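GMP reductase (PDB 6JIG) probably reduces GMP to IMP and ammonia with NADPH, balancing adenine and guanine nucleotide pools, and binds guanine nucleotides through its CBS domains as well. Local coordinates at residues 15-20 and 359-363; 376-382 and 437-443. The protein carries 1 engineered substitution. All coordinates share one frame. Residues are numbered along the deposited sequence.

Overall arrangement
Both interactions lie in the catalytic domain, built on a (beta/alpha)8 barrel, and not in the CBS domains, and they follow one another along the chain. Interaction 1 packs residues 15-20 against the helix that joins barrel strands 348-351 and 370-373. Interaction 2 starts just past strand 370-373, where the chain emerging from the barrel meets residues 437-443. Their centres lie 22 Å apart and their nearest atoms about 5 Å, without touching. Each comes close to bound GMP: the side chain of Y15 is about 8 Å from one at its nearest, that of M376 about 6 Å. GMP-binding residues are closer still: the side chain of Y15 is about 5 Å from G353, and that of K437 about 5 Å from the side chain of N375.

Interaction 1 of 2, residues 15-20 and 359-363; sequences YDDVLI and DISKA
This is a buried packing contact between an N-terminal segment and helix 357-365 on the outside of the catalytic barrel, hydrogen-bonded through one lysine. Residues 15-17 form a 3-10 turn, with V18 N hydrogen-bonded to Y15 O at 3.2 Å, before strand 18-20 crosses the helical segment 359-363 at 83°, the axes 8.9 Å apart. K362 (chi1 m, then t throughout) reaches across fully extended; its NZ donates to Y15 O at 3.0 Å and V18 O at 2.8 Å, bridging turn and strand. Y15 (chi1 m) lays one ring face over D359 O, and its OH lies 3.5 Å from A363 CB. Further along, I20 CD1 packs 3.6 Å from S361 CB. D359 OD1, 3.7 Å from Y15 CB, is 4.5 Å from the like-charged D16 OD1, while D359 OD2 accepts from R355 N. L19 pairs with V473, and I20 also touches A324 of a second subunit. The helix joins the seventh and eighth strands of a TIM barrel.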
loop_
_atom_site.group_PDB
_atom_site.type_symbol
_atom_site.label_atom_id
_atom_site.label_comp_id
_atom_site.label_asym_id
_atom_site.label_seq_id
_atom_site.Cartn_x
_atom_site.Cartn_y
_atom_site.Cartn_z
ATOM N N TYR A 15 -1.036 3.481 30.477
ATOM C CA TYR A 15 -2.471 3.767 30.397
ATOM C C TYR A 15 -3.199 2.706 29.587
ATOM O O TYR A 15 -4.275 2.244 29.985
ATOM C CB TYR A 15 -2.722 5.141 29.786
ATOM C CG TYR A 15 -2.112 6.258 30.602
ATOM C CD1 TYR A 15 -2.435 6.407 31.945
ATOM C CD2 TYR A 15 -1.200 7.143 30.041
ATOM C CE1 TYR A 15 -1.878 7.430 32.705
ATOM C CE2 TYR A 15 -0.632 8.182 30.806
ATOM C CZ TYR A 15 -0.983 8.305 32.131
ATOM O OH TYR A 15 -0.455 9.308 32.907
ATOM N N ASP A 16 -2.626 2.303 28.446
ATOM C CA ASP A 16 -3.269 1.294 27.605
ATOM C C ASP A 16 -3.334 -0.087 28.249
ATOM O O ASP A 16 -3.953 -0.990 27.662
ATOM C CB ASP A 16 -2.555 1.179 26.259
ATOM C CG ASP A 16 -2.992 2.237 25.280
ATOM O OD1 ASP A 16 -3.973 2.958 25.574
ATOM O OD2 ASP A 16 -2.352 2.355 24.217
ATOM N N ASP A 17 -2.720 -0.291 29.415
ATOM C CA ASP A 17 -2.816 -1.580 30.091
ATOM C C ASP A 17 -4.053 -1.718 30.976
ATOM O O ASP A 17 -4.330 -2.824 31.446
ATOM C CB ASP A 17 -1.580 -1.839 30.965
ATOM C CG ASP A 17 -0.328 -2.184 30.144
ATOM O OD1 ASP A 17 -0.396 -3.108 29.301
ATOM O OD2 ASP A 17 0.724 -1.532 30.344
ATOM N N VAL A 18 -4.783 -0.639 31.263
ATOM C CA VAL A 18 -5.847 -0.720 32.257
ATOM C C VAL A 18 -7.112 -0.020 31.770
ATOM O O VAL A 18 -7.094 0.796 30.845
ATOM C CB VAL A 18 -5.409 -0.135 33.630
ATOM C CG1 VAL A 18 -4.209 -0.914 34.185
ATOM C CG2 VAL A 18 -5.052 1.345 33.504
ATOM N N LEU A 19 -8.226 -0.387 32.395
ATOM C CA LEU A 19 -9.473 0.369 32.308
ATOM C C LEU A 19 -9.924 0.724 33.709
ATOM O O LEU A 19 -9.581 0.032 34.666
ATOM C CB LEU A 19 -10.578 -0.440 31.626
ATOM C CG LEU A 19 -10.290 -0.865 30.199
ATOM C CD1 LEU A 19 -11.342 -1.899 29.808
ATOM C CD2 LEU A 19 -10.342 0.344 29.272
ATOM N N ILE A 20 -10.694 1.810 33.820
ATOM C CA ILE A 20 -11.349 2.178 35.072
ATOM C C ILE A 20 -12.582 1.298 35.264
ATOM O O ILE A 20 -13.440 1.219 34.385
ATOM C CB ILE A 20 -11.732 3.660 35.071
ATOM C CG1 ILE A 20 -10.465 4.522 35.018
ATOM C CG2 ILE A 20 -12.609 4.004 36.294
ATOM C CD1 ILE A 20 -10.765 5.985 34.614
ATOM N N ASP A 359 -7.350 8.622 28.845
ATOM C CA ASP A 359 -6.068 8.536 29.544
ATOM C C ASP A 359 -5.978 9.548 30.682
ATOM O O ASP A 359 -5.367 9.276 31.728
ATOM C CB ASP A 359 -4.920 8.770 28.565
ATOM C CG ASP A 359 -4.859 7.736 27.468
ATOM O OD1 ASP A 359 -5.418 6.636 27.657
ATOM O OD2 ASP A 359 -4.240 8.031 26.416
ATOM N N ILE A 360 -6.566 10.720 30.491
ATOM C CA ILE A 360 -6.597 11.716 31.560
ATOM C C ILE A 360 -7.364 11.186 32.766
ATOM O O ILE A 360 -6.919 11.328 33.915
ATOM C CB ILE A 360 -7.193 13.034 31.031
ATOM C CG1 ILE A 360 -6.286 13.609 29.938
ATOM C CG2 ILE A 360 -7.384 14.033 32.189
ATOM C CD1 ILE A 360 -6.829 14.893 29.287
ATOM N N SER A 361 -8.531 10.564 32.532
ATOM C CA SER A 361 -9.255 9.944 33.641
ATOM C C SER A 361 -8.388 8.919 34.361
ATOM O O SER A 361 -8.405 8.836 35.595
ATOM C CB SER A 361 -10.545 9.274 33.155
ATOM O OG SER A 361 -11.375 10.152 32.398
ATOM N N LYS A 362 -7.642 8.106 33.610
ATOM C CA LYS A 362 -6.800 7.109 34.260
ATOM C C LYS A 362 -5.696 7.767 35.077
ATOM O O LYS A 362 -5.383 7.316 36.184
ATOM C CB LYS A 362 -6.192 6.165 33.212
ATOM C CG LYS A 362 -7.247 5.392 32.414
ATOM C CD LYS A 362 -6.600 4.530 31.288
ATOM C CE LYS A 362 -7.658 4.049 30.300
ATOM N NZ LYS A 362 -7.044 3.144 29.252
ATOM N N ALA A 363 -5.072 8.811 34.533
ATOM C CA ALA A 363 -3.991 9.476 35.255
ATOM C C ALA A 363 -4.488 10.054 36.580
ATOM O O ALA A 363 -3.857 9.871 37.627
ATOM C CB ALA A 363 -3.380 10.567 34.376
#

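Interaction 2 of 2, residues 376-382 and 437-443; sequences MLAGTDE and KGPVGPI
K437 (chi1 m, chi2 and chi3 t, chi4 p) stretches its side chain along the backbone of 376-379: CE passes 3.5 Å from M376 O, and NZ donates to A378 O at 2.7 Å and also to N375 O. That backbone folds into a type II beta turn from L377 to T380, with A378 at phi/psi -64/152 and G379 at 74/2. The weak T380 N to L377 O hydrogen bond (3.4 Å) is backed by T380 OG1, chi1 p, donating to L377 O at 2.7 Å. Beyond the turn the two chains run in the same direction, CA of T380 4.7 Å from CA of K437 and CA of D381 4.8 Å from CA of P439. Two near-linear hydrogen bonds link them: K437 N to G379 O (2.8 Å, 168°) and D381 N to G438 O (2.7 Å, 162°). At 89/-166 a CB on G438 would jam against the carbonyl O of K437, which accounts for a glycine here, and it would also lie 2.7 Å from P439 CD. In the TIM barrel, this joins the exit of the eighth strand, 370-373, to the N-terminal end of helix 440-457. E382 OE1 accepts from V440 N at 2.8 Å, and a water bridges its OE2 (2.5 Å) to G441 N (2.9 Å), so the carboxylate holds one backbone amide directly and the next through water. Apolar contacts line the gap between: L377 CD2 meets V440 CG2 at 3.7 Å, and T380 CG2 lies 3.6 Å from I443 CD1 and 3.8 Å from K437 CB. V440 also rests on M62 and A65 of helix 60-68.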
loop_
_atom_site.group_PDB
_atom_site.type_symbol
_atom_site.label_atom_id
_atom_site.label_comp_id
_atom_site.label_asym_id
_atom_site.label_seq_id
_atom_site.Cartn_x
_atom_site.Cartn_y
_atom_site.Cartn_z
ATOM N N MET A 376 -1.344 16.390 22.342
ATOM C CA MET A 376 -2.772 16.668 22.197
ATOM C C MET A 376 -3.072 18.153 21.971
ATOM O O MET A 376 -4.126 18.474 21.419
ATOM C CB MET A 376 -3.531 16.132 23.411
ATOM C CG MET A 376 -3.524 14.598 23.463
ATOM S SD MET A 376 -4.145 13.937 25.031
ATOM C CE MET A 376 -5.858 14.179 24.673
ATOM N N LEU A 377 -2.170 19.062 22.355
ATOM C CA LEU A 377 -2.372 20.492 22.122
ATOM C C LEU A 377 -1.524 21.047 20.984
ATOM O O LEU A 377 -1.765 22.184 20.545
ATOM C CB LEU A 377 -2.069 21.300 23.400
ATOM C CG LEU A 377 -2.765 20.823 24.683
ATOM C CD1 LEU A 377 -2.292 21.631 25.892
ATOM C CD2 LEU A 377 -4.272 20.884 24.558
ATOM N N ALA A 378 -0.528 20.302 20.513
ATOM C CA ALA A 378 0.262 20.769 19.384
ATOM C C ALA A 378 -0.627 20.865 18.151
ATOM O O ALA A 378 -1.640 20.170 18.033
ATOM C CB ALA A 378 1.443 19.829 19.134
ATOM N N GLY A 379 -0.262 21.762 17.240
ATOM C CA GLY A 379 -1.046 21.963 16.044
ATOM C C GLY A 379 -2.341 22.713 16.242
ATOM O O GLY A 379 -3.099 22.877 15.275
ATOM N N THR A 380 -2.643 23.154 17.459
ATOM C CA THR A 380 -3.779 24.038 17.609
ATOM C C THR A 380 -3.387 25.440 17.151
ATOM O O THR A 380 -2.204 25.752 16.967
ATOM C CB THR A 380 -4.271 24.051 19.056
ATOM O OG1 THR A 380 -3.194 24.420 19.921
ATOM C CG2 THR A 380 -4.772 22.652 19.457
ATOM N N ASP A 381 -4.406 26.278 16.942
ATOM C CA ASP A 381 -4.176 27.667 16.558
ATOM C C ASP A 381 -3.165 28.334 17.481
ATOM O O ASP A 381 -2.242 29.020 17.022
ATOM C CB ASP A 381 -5.490 28.449 16.592
ATOM C CG ASP A 381 -6.434 28.085 15.463
ATOM O OD1 ASP A 381 -6.125 27.180 14.659
ATOM O OD2 ASP A 381 -7.509 28.709 15.385
ATOM N N GLU A 382 -3.322 28.136 18.791
ATOM C CA GLU A 382 -2.518 28.848 19.775
ATOM C C GLU A 382 -1.126 28.261 19.958
ATOM O O GLU A 382 -0.264 28.929 20.539
ATOM C CB GLU A 382 -3.250 28.877 21.122
ATOM C CG GLU A 382 -4.513 29.736 21.120
ATOM C CD GLU A 382 -5.742 28.997 20.619
ATOM O OE1 GLU A 382 -5.603 27.868 20.087
ATOM O OE2 GLU A 382 -6.858 29.547 20.755
ATOM N N LYS A 437 -5.304 21.439 14.359
ATOM C CA LYS A 437 -6.451 21.026 15.154
ATOM C C LYS A 437 -7.495 22.121 15.367
ATOM O O LYS A 437 -8.566 21.822 15.903
ATOM C CB LYS A 437 -5.988 20.512 16.525
ATOM C CG LYS A 437 -5.000 19.345 16.514
ATOM C CD LYS A 437 -4.772 18.848 17.952
ATOM C CE LYS A 437 -4.018 17.523 18.006
ATOM N NZ LYS A 437 -2.615 17.691 17.584
ATOM N N GLY A 438 -7.223 23.364 14.972
ATOM C CA GLY A 438 -8.120 24.462 15.259
ATOM C C GLY A 438 -7.808 25.108 16.595
ATOM O O GLY A 438 -6.749 24.874 17.178
ATOM N N PRO A 439 -8.720 25.936 17.109
ATOM C CA PRO A 439 -8.470 26.587 18.401
ATOM C C PRO A 439 -8.423 25.577 19.540
ATOM O O PRO A 439 -9.123 24.560 19.528
ATOM C CB PRO A 439 -9.658 27.544 18.554
ATOM C CG PRO A 439 -10.721 26.970 17.674
ATOM C CD PRO A 439 -10.000 26.354 16.517
ATOM N N VAL A 440 -7.588 25.883 20.540
ATOM C CA VAL A 440 -7.329 24.936 21.626
ATOM C C VAL A 440 -8.501 24.870 22.604
ATOM O O VAL A 440 -8.697 23.849 23.270
ATOM C CB VAL A 440 -6.016 25.291 22.355
ATOM C CG1 VAL A 440 -6.216 26.469 23.266
ATOM C CG2 VAL A 440 -5.503 24.105 23.166
ATOM N N GLY A 441 -9.294 25.935 22.705
ATOM C CA GLY A 441 -10.408 25.993 23.631
ATOM C C GLY A 441 -11.389 24.835 23.539
ATOM O O GLY A 441 -11.630 24.123 24.520
ATOM N N PRO A 442 -11.987 24.631 22.363
ATOM C CA PRO A 442 -12.924 23.499 22.219
ATOM C C PRO A 442 -12.279 22.151 22.495
ATOM O O PRO A 442 -12.949 21.241 23.004
ATOM C CB PRO A 442 -13.394 23.606 20.760
ATOM C CG PRO A 442 -13.150 25.035 20.375
ATOM C CD PRO A 442 -11.931 25.470 21.151
ATOM N N ILE A 443 -10.998 21.997 22.161
ATOM C CA ILE A 443 -10.295 20.744 22.420
ATOM C C ILE A 443 -10.155 20.508 23.917
ATOM O O ILE A 443 -10.406 19.399 24.411
ATOM C CB ILE A 443 -8.929 20.758 21.714
ATOM C CG1 ILE A 443 -9.112 20.553 20.214
ATOM C CG2 ILE A 443 -8.025 19.680 22.265
ATOM C CD1 ILE A 443 -7.958 21.066 19.425
HETATM O O HOH W 1 -8.935 28.719 21.800
#